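Local coordinates for protein cyclin homolog (Herpesvirus saimiri, PDB 2F2C) that resembles D-type cyclins and may contribute to cell transformation and rapid T-cell proliferation during latent infection by modulating the host cell cycle, at residues 52-57 with 185-191; 70-75 with 147-153; 204-208 with 239-243. All coordinates share one frame; numbering follows the deposited sequence.

Contact 1 of 3, residues 52-57 with 185-191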
# COMPACT_ATOMS: atom_id res chain seq x y z
N ARG A 52 22.67 -1.19 -18.54
CA ARG A 52 21.56 -1.58 -17.69
C ARG A 52 21.84 -2.89 -16.93
O ARG A 52 21.68 -2.94 -15.70
CB ARG A 52 20.27 -1.68 -18.51
CG ARG A 52 19.00 -1.81 -17.67
CD ARG A 52 17.75 -1.91 -18.52
NE ARG A 52 16.56 -2.22 -17.74
CZ ARG A 52 15.98 -3.42 -17.69
NH1 ARG A 52 16.50 -4.45 -18.34
NH2 ARG A 52 14.88 -3.58 -16.96
N THR A 53 22.29 -3.93 -17.65
CA THR A 53 22.50 -5.25 -17.04
C THR A 53 23.50 -5.27 -15.87
O THR A 53 23.28 -5.97 -14.87
CB THR A 53 22.91 -6.31 -18.09
OG1 THR A 53 22.16 -6.14 -19.30
CG2 THR A 53 22.53 -7.71 -17.62
N ILE A 54 24.59 -4.52 -16.00
CA ILE A 54 25.56 -4.36 -14.91
C ILE A 54 24.91 -3.64 -13.69
O ILE A 54 24.98 -4.12 -12.56
CB ILE A 54 26.83 -3.65 -15.43
CG1 ILE A 54 27.59 -4.57 -16.41
CG2 ILE A 54 27.75 -3.28 -14.30
CD1 ILE A 54 28.42 -3.88 -17.49
N LEU A 55 24.23 -2.53 -13.95
CA LEU A 55 23.67 -1.70 -12.90
C LEU A 55 22.58 -2.42 -12.14
O LEU A 55 22.47 -2.30 -10.92
CB LEU A 55 23.13 -0.42 -13.48
CG LEU A 55 22.29 0.43 -12.55
CD1 LEU A 55 23.16 1.13 -11.53
CD2 LEU A 55 21.49 1.43 -13.40
N LEU A 56 21.76 -3.17 -12.86
CA LEU A 56 20.70 -3.94 -12.22
C LEU A 56 21.27 -5.13 -11.46
O LEU A 56 20.67 -5.57 -10.47
CB LEU A 56 19.65 -4.38 -13.23
CG LEU A 56 18.76 -3.29 -13.82
CD1 LEU A 56 17.67 -3.94 -14.67
CD2 LEU A 56 18.12 -2.42 -12.72
N THR A 57 22.43 -5.64 -11.90
CA THR A 57 23.16 -6.69 -11.18
C THR A 57 23.66 -6.15 -9.85
O THR A 57 23.57 -6.82 -8.83
CB THR A 57 24.33 -7.21 -12.03
OG1 THR A 57 23.81 -8.01 -13.09
CG2 THR A 57 25.16 -8.19 -11.26
N LEU A 185 14.62 -10.42 -13.95
CA LEU A 185 14.43 -8.98 -14.21
C LEU A 185 15.71 -8.20 -14.48
O LEU A 185 15.64 -7.03 -14.86
CB LEU A 185 13.67 -8.31 -13.06
CG LEU A 185 12.15 -8.44 -13.13
CD1 LEU A 185 11.53 -8.28 -11.78
CD2 LEU A 185 11.57 -7.45 -14.09
N ILE A 186 16.87 -8.82 -14.26
CA ILE A 186 18.15 -8.21 -14.60
C ILE A 186 18.31 -8.12 -16.13
O ILE A 186 18.85 -7.15 -16.66
CB ILE A 186 19.34 -9.02 -13.95
CG1 ILE A 186 19.30 -8.87 -12.43
CG2 ILE A 186 20.70 -8.57 -14.47
CD1 ILE A 186 20.50 -9.50 -11.70
N GLN A 187 17.83 -9.16 -16.81
CA GLN A 187 18.02 -9.31 -18.25
C GLN A 187 17.12 -8.38 -19.10
O GLN A 187 15.92 -8.20 -18.80
CB GLN A 187 17.81 -10.77 -18.63
CG GLN A 187 19.07 -11.61 -18.76
CD GLN A 187 20.21 -11.14 -17.88
OE1 GLN A 187 20.38 -11.62 -16.76
NE2 GLN A 187 20.99 -10.19 -18.38
N PRO A 188 17.72 -7.77 -20.12
CA PRO A 188 17.06 -6.77 -20.99
C PRO A 188 15.71 -7.18 -21.58
O PRO A 188 14.74 -6.42 -21.51
CB PRO A 188 18.07 -6.58 -22.12
CG PRO A 188 19.07 -7.74 -21.98
CD PRO A 188 19.13 -7.99 -20.51
N ASN A 189 15.63 -8.39 -22.14
CA ASN A 189 14.42 -8.86 -22.80
C ASN A 189 13.24 -9.14 -21.84
O ASN A 189 12.15 -9.50 -22.28
CB ASN A 189 14.75 -10.10 -23.62
CG ASN A 189 15.04 -11.31 -22.75
OD1 ASN A 189 15.66 -11.20 -21.69
ND2 ASN A 189 14.58 -12.47 -23.19
N ILE A 190 13.44 -8.97 -20.55
CA ILE A 190 12.38 -9.26 -19.60
C ILE A 190 11.60 -7.98 -19.33
O ILE A 190 10.42 -8.02 -18.96
CB ILE A 190 12.97 -9.89 -18.28
CG1 ILE A 190 13.66 -11.23 -18.58
CG2 ILE A 190 11.91 -10.12 -17.23
CD1 ILE A 190 12.83 -12.24 -19.43
N ALA A 191 12.25 -6.84 -19.55
CA ALA A 191 11.67 -5.54 -19.18
C ALA A 191 10.36 -5.27 -19.91
O ALA A 191 9.47 -4.60 -19.37
CB ALA A 191 12.67 -4.42 -19.46
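Leu56 and Ile186 bring residues 52-57 of helix 49-65 and the irregular chain 185-191 closest, their CA atoms 5.5 Å apart. No hydrogen bond joins the two, and the contact is made by van der Waals packing of side chains on side chains and backbone. Ile186 does most to fill the gap. Its CG2 lies 3.4 Å from Thr57 OG1 and 3.7 Å from Thr53 O, so the methyl sits against one helical turn whose polar atoms are already paired. Thr57 OG1 donates to Thr53 O (2.8 Å), and Thr57 N reaches the same oxygen from the opposite face of its plane. A threonine suits this position because its hydroxyl folds back onto the helix and can then meet a hydrocarbon partner. Thr53 presents its CG2 methyl to Ile186 CG2 at 3.7 Å, the side chains crossing at about a right angle, while its OG1, weakly hydrogen-bonded to Val49 O, faces Pro188 CD at 3.8 Å.

Arg52 extends farther from its own backbone. The stretched chain, CG trans to N (chi1 -169°), carries the guanidinium out to the loop, and Leu56 CD1 sits 3.5 Å above the centre of one face. Gln187 O is at the edge, and Ala191 CB approaches NH2 obliquely at 3.4 Å. A long side chain with a flat, charged end fits here because NH2 also forms a salt bridge with Asp81. Helix 72-83 borders the site through Val77 and Leu80, which touch Leu56, while helix 232-247 meets Gln187 and Ile190 through Ala245.

Contact 2 of 3, residues 70-75 with 147-153; sequences KSVFPL and TEAVLAT
Leu151 fills the tight part of this contact, its two methyls set against the start of helix 72-83. CD1 lies 3.3 Å from Ser71 O and 3.8 Å from Leu75 CB, while CD2 is 3.6 Å from Leu75 CA and meets Pro74 CB at 4.0 Å. Leucine suits the spot because its fork spreads both methyls over Ser71, Pro74 and Leu75, and proline suits the helix start, where its missing N-H costs no helical bond. Beside it, Thr153 CG2 packs on Ser71 CB at 3.6 Å. As in other cyclins, the connection containing 147-153 leads from the N-terminal cyclin box to the second, C-terminal one; no hydrogen bond ties it to 70-75. Earlier in that connection, Leu75 CD2 reaches Thr147 O (3.5 Å) and the carboxylate of Glu148. Glu148 bends at chi2 (47°), which turns OE1 back to this leucine, but its main partner is Arg109, in a salt bridge. Thr147 and Glu148 each pack on apolar side chains of another protein chain. The loose side is at Lys70: its backbone O is 4.4 Å from Thr153 OG1, and its side chain leads away to a salt bridge with Glu175.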
# COMPACT_ATOMS: atom_id res chain seq x y z
N LYS A 70 11.20 -8.94 -0.84
CA LYS A 70 11.26 -9.39 -2.22
C LYS A 70 10.73 -8.40 -3.22
O LYS A 70 10.99 -8.53 -4.41
CB LYS A 70 10.50 -10.70 -2.40
CG LYS A 70 11.18 -11.93 -1.87
CD LYS A 70 12.47 -12.24 -2.63
CE LYS A 70 12.99 -13.61 -2.30
NZ LYS A 70 12.76 -13.79 -0.85
N SER A 71 10.00 -7.39 -2.78
CA SER A 71 9.38 -6.53 -3.77
C SER A 71 10.09 -5.17 -4.02
O SER A 71 9.75 -4.44 -4.96
CB SER A 71 7.90 -6.38 -3.47
OG SER A 71 7.74 -5.11 -2.98
N VAL A 72 11.09 -4.86 -3.20
CA VAL A 72 11.92 -3.66 -3.43
C VAL A 72 12.63 -3.63 -4.79
O VAL A 72 12.67 -2.60 -5.48
CB VAL A 72 13.00 -3.55 -2.35
CG1 VAL A 72 13.86 -2.30 -2.58
CG2 VAL A 72 12.34 -3.53 -0.97
N PHE A 73 13.20 -4.76 -5.18
CA PHE A 73 13.98 -4.77 -6.40
C PHE A 73 13.12 -4.56 -7.65
O PHE A 73 13.43 -3.67 -8.45
CB PHE A 73 14.88 -6.00 -6.52
CG PHE A 73 15.71 -6.01 -7.75
CD1 PHE A 73 16.66 -5.02 -7.96
CD2 PHE A 73 15.53 -6.99 -8.72
CE1 PHE A 73 17.44 -5.02 -9.11
CE2 PHE A 73 16.32 -6.99 -9.86
CZ PHE A 73 17.26 -6.01 -10.06
N PRO A 74 12.07 -5.35 -7.86
CA PRO A 74 11.20 -5.12 -9.00
C PRO A 74 10.78 -3.65 -9.10
O PRO A 74 10.87 -3.05 -10.19
CB PRO A 74 10.01 -6.03 -8.71
CG PRO A 74 10.64 -7.17 -8.07
CD PRO A 74 11.65 -6.56 -7.11
N LEU A 75 10.39 -3.06 -7.97
CA LEU A 75 9.87 -1.69 -7.97
C LEU A 75 10.98 -0.72 -8.31
O LEU A 75 10.78 0.21 -9.10
CB LEU A 75 9.24 -1.34 -6.63
CG LEU A 75 8.28 -0.17 -6.45
CD1 LEU A 75 9.03 1.02 -5.95
CD2 LEU A 75 7.50 0.17 -7.70
N THR A 147 5.15 6.79 -8.15
CA THR A 147 6.27 5.86 -7.96
C THR A 147 5.91 4.38 -7.93
O THR A 147 6.67 3.54 -8.40
CB THR A 147 7.00 6.18 -6.66
OG1 THR A 147 6.05 6.17 -5.59
CG2 THR A 147 7.51 7.61 -6.67
N GLU A 148 4.77 4.07 -7.33
CA GLU A 148 4.22 2.72 -7.27
C GLU A 148 3.91 2.15 -8.68
O GLU A 148 3.94 2.89 -9.69
CB GLU A 148 2.96 2.76 -6.40
CG GLU A 148 2.58 1.48 -5.70
CD GLU A 148 3.76 0.80 -4.99
OE1 GLU A 148 4.49 -0.01 -5.64
OE2 GLU A 148 3.92 1.06 -3.77
N ALA A 149 3.65 0.84 -8.75
CA ALA A 149 3.40 0.10 -10.02
C ALA A 149 3.03 -1.36 -9.78
O ALA A 149 3.39 -1.94 -8.76
CB ALA A 149 4.62 0.16 -10.94
N VAL A 150 2.34 -1.99 -10.72
CA VAL A 150 2.15 -3.42 -10.59
C VAL A 150 3.50 -4.14 -10.82
O VAL A 150 4.13 -3.96 -11.86
CB VAL A 150 1.08 -3.96 -11.54
CG1 VAL A 150 1.11 -5.47 -11.55
CG2 VAL A 150 -0.28 -3.49 -11.12
N LEU A 151 3.94 -4.92 -9.84
CA LEU A 151 5.22 -5.63 -9.92
C LEU A 151 4.98 -7.08 -10.26
O LEU A 151 4.07 -7.70 -9.71
CB LEU A 151 5.93 -5.60 -8.58
CG LEU A 151 6.16 -4.21 -8.03
CD1 LEU A 151 6.90 -4.31 -6.71
CD2 LEU A 151 6.96 -3.46 -9.06
N ALA A 152 5.83 -7.64 -11.12
CA ALA A 152 5.72 -9.05 -11.48
C ALA A 152 5.40 -9.79 -10.20
O ALA A 152 4.61 -10.73 -10.16
CB ALA A 152 7.01 -9.55 -12.08
N THR A 153 5.97 -9.31 -9.13
CA THR A 153 6.01 -10.06 -7.93
C THR A 153 4.70 -10.02 -7.15
O THR A 153 4.47 -10.87 -6.29
CB THR A 153 7.24 -9.61 -7.15
OG1 THR A 153 7.78 -10.74 -6.48
CG2 THR A 153 6.90 -8.65 -6.07

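Contact 3 of 3, residues 204-208 with 239-243; sequences LTTIE and KDQVS
Lys239 lies across Leu204, Thr205 and Glu208 where two helices of the all-helical cyclin fold cross. The short segments 204-208 and 239-243 run at 77° to each other, with axes 9.8 Å apart at closest approach. A steep crossing of this kind limits the shared surface to few residues, and lysine suits it by supplying both a greasy stem and a charged end. Followed outward, its CB rests 3.9 Å from Leu204 CD1, and CG is 3.6 Å from Leu204 CB, giving the leucine an aliphatic neighbour. Bends at chi2 (-90°) and again at chi4 bring the remaining atoms along helix 204-208 toward its C-terminal end. CE comes up to the Glu208 carboxylate, and NZ, which also passes beside Thr205 CA, donates to Glu208 OE2 at 2.8 Å. In this hydrogen-bonded salt bridge NZ meets OE2 from above the carboxylate plane, about 49° out of it. Glu208, extended beyond CG, meets the lysine at about a right angle. Lys239 has a second partner in the cation-pi contact with Trp217, a residue that Leu204 and Glu208 also touch. Such a pairing probably favours the charged forms of both residues.

The backbones come almost equally near at two pairs, Leu204 CA to Lys239 CA at 6.2 Å and Thr205 CA to Ser243 CA at 6.1 Å, with small side chains at the second. Thr205 OG1 hydrogen-bonds to Gly201 O, one turn back in its own helix, and Val242 CG1 lies near that hydroxyl. The methyl is turned to the partner helix, where Thr205 CG2 meets Ser243 CB at 3.6 Å.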
# COMPACT_ATOMS: atom_id res chain seq x y z
N LEU A 204 6.07 -21.22 -13.22
CA LEU A 204 6.19 -22.45 -13.98
C LEU A 204 7.59 -23.02 -13.85
O LEU A 204 7.74 -24.22 -13.63
CB LEU A 204 5.83 -22.23 -15.44
CG LEU A 204 4.35 -21.97 -15.73
CD1 LEU A 204 4.19 -21.32 -17.09
CD2 LEU A 204 3.51 -23.24 -15.62
N THR A 205 8.59 -22.16 -13.99
CA THR A 205 10.00 -22.55 -13.85
C THR A 205 10.22 -23.24 -12.52
O THR A 205 10.81 -24.33 -12.47
CB THR A 205 10.89 -21.30 -13.89
OG1 THR A 205 10.46 -20.44 -14.94
CG2 THR A 205 12.33 -21.68 -14.27
N THR A 206 9.74 -22.59 -11.46
CA THR A 206 9.88 -23.08 -10.11
C THR A 206 9.23 -24.46 -9.95
O THR A 206 9.90 -25.43 -9.59
CB THR A 206 9.27 -22.05 -9.14
OG1 THR A 206 10.06 -20.86 -9.19
CG2 THR A 206 9.37 -22.52 -7.69
N ILE A 207 7.93 -24.54 -10.26
CA ILE A 207 7.17 -25.81 -10.22
C ILE A 207 7.88 -26.98 -10.94
O ILE A 207 7.85 -28.12 -10.46
CB ILE A 207 5.74 -25.61 -10.77
CG1 ILE A 207 4.91 -24.73 -9.84
CG2 ILE A 207 5.03 -26.94 -10.95
CD1 ILE A 207 3.65 -24.21 -10.49
N GLU A 208 8.53 -26.69 -12.06
CA GLU A 208 9.35 -27.66 -12.77
C GLU A 208 10.58 -28.15 -11.96
O GLU A 208 10.57 -29.28 -11.47
CB GLU A 208 9.77 -27.09 -14.12
CG GLU A 208 10.37 -28.07 -15.10
CD GLU A 208 11.07 -27.37 -16.24
OE1 GLU A 208 11.26 -27.98 -17.31
OE2 GLU A 208 11.45 -26.19 -16.06
N LYS A 239 7.63 -18.70 -19.92
CA LYS A 239 8.28 -19.71 -19.08
C LYS A 239 9.76 -19.87 -19.49
O LYS A 239 10.67 -19.69 -18.68
CB LYS A 239 7.52 -21.04 -19.12
CG LYS A 239 8.12 -22.16 -18.28
CD LYS A 239 9.12 -22.98 -19.07
CE LYS A 239 9.60 -24.20 -18.32
NZ LYS A 239 10.34 -23.82 -17.08
N ASP A 240 9.99 -20.17 -20.75
CA ASP A 240 11.36 -20.36 -21.24
C ASP A 240 12.22 -19.09 -21.18
O ASP A 240 13.43 -19.18 -21.01
CB ASP A 240 11.36 -20.96 -22.65
CG ASP A 240 10.76 -22.37 -22.70
OD1 ASP A 240 10.13 -22.81 -21.70
OD2 ASP A 240 10.85 -23.10 -23.70
N GLN A 241 11.61 -17.92 -21.31
CA GLN A 241 12.38 -16.67 -21.28
C GLN A 241 12.88 -16.34 -19.88
O GLN A 241 14.04 -15.95 -19.72
CB GLN A 241 11.56 -15.52 -21.82
CG GLN A 241 11.75 -15.32 -23.29
CD GLN A 241 10.76 -14.32 -23.85
OE1 GLN A 241 9.55 -14.52 -23.73
NE2 GLN A 241 11.27 -13.23 -24.43
N VAL A 242 12.00 -16.50 -18.89
CA VAL A 242 12.34 -16.25 -17.51
C VAL A 242 13.44 -17.23 -17.09
O VAL A 242 14.50 -16.82 -16.60
CB VAL A 242 11.10 -16.41 -16.55
CG1 VAL A 242 11.56 -16.50 -15.10
CG2 VAL A 242 10.09 -15.27 -16.73
N SER A 243 13.20 -18.52 -17.30
CA SER A 243 14.18 -19.55 -17.04
C SER A 243 15.58 -19.23 -17.62
O SER A 243 16.59 -19.39 -16.94
CB SER A 243 13.67 -20.89 -17.57
OG SER A 243 14.64 -21.89 -17.37

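Contacts 1 and 2 are neighbours, their centres about 14 Å apart. Helix 49-65 serves contact 1 and helix 72-83, next in the chain, serves contact 2; the two sites touch where Phe73 CZ meets Leu56 O and Leu185 packs on Pro74. Contact 2 is nested within the chain loop closed by contact 1, and both hold the N-terminal cyclin box against the C-terminal, viral cyclin half. Contact 3 comes later and is internal to that second half, its centre about 18 Å from that of contact 1 and about 19 Å from that of contact 2. Its helix 232-247 reaches contact 1 where Ile190 CD1 packs on the backbone O of Gln241.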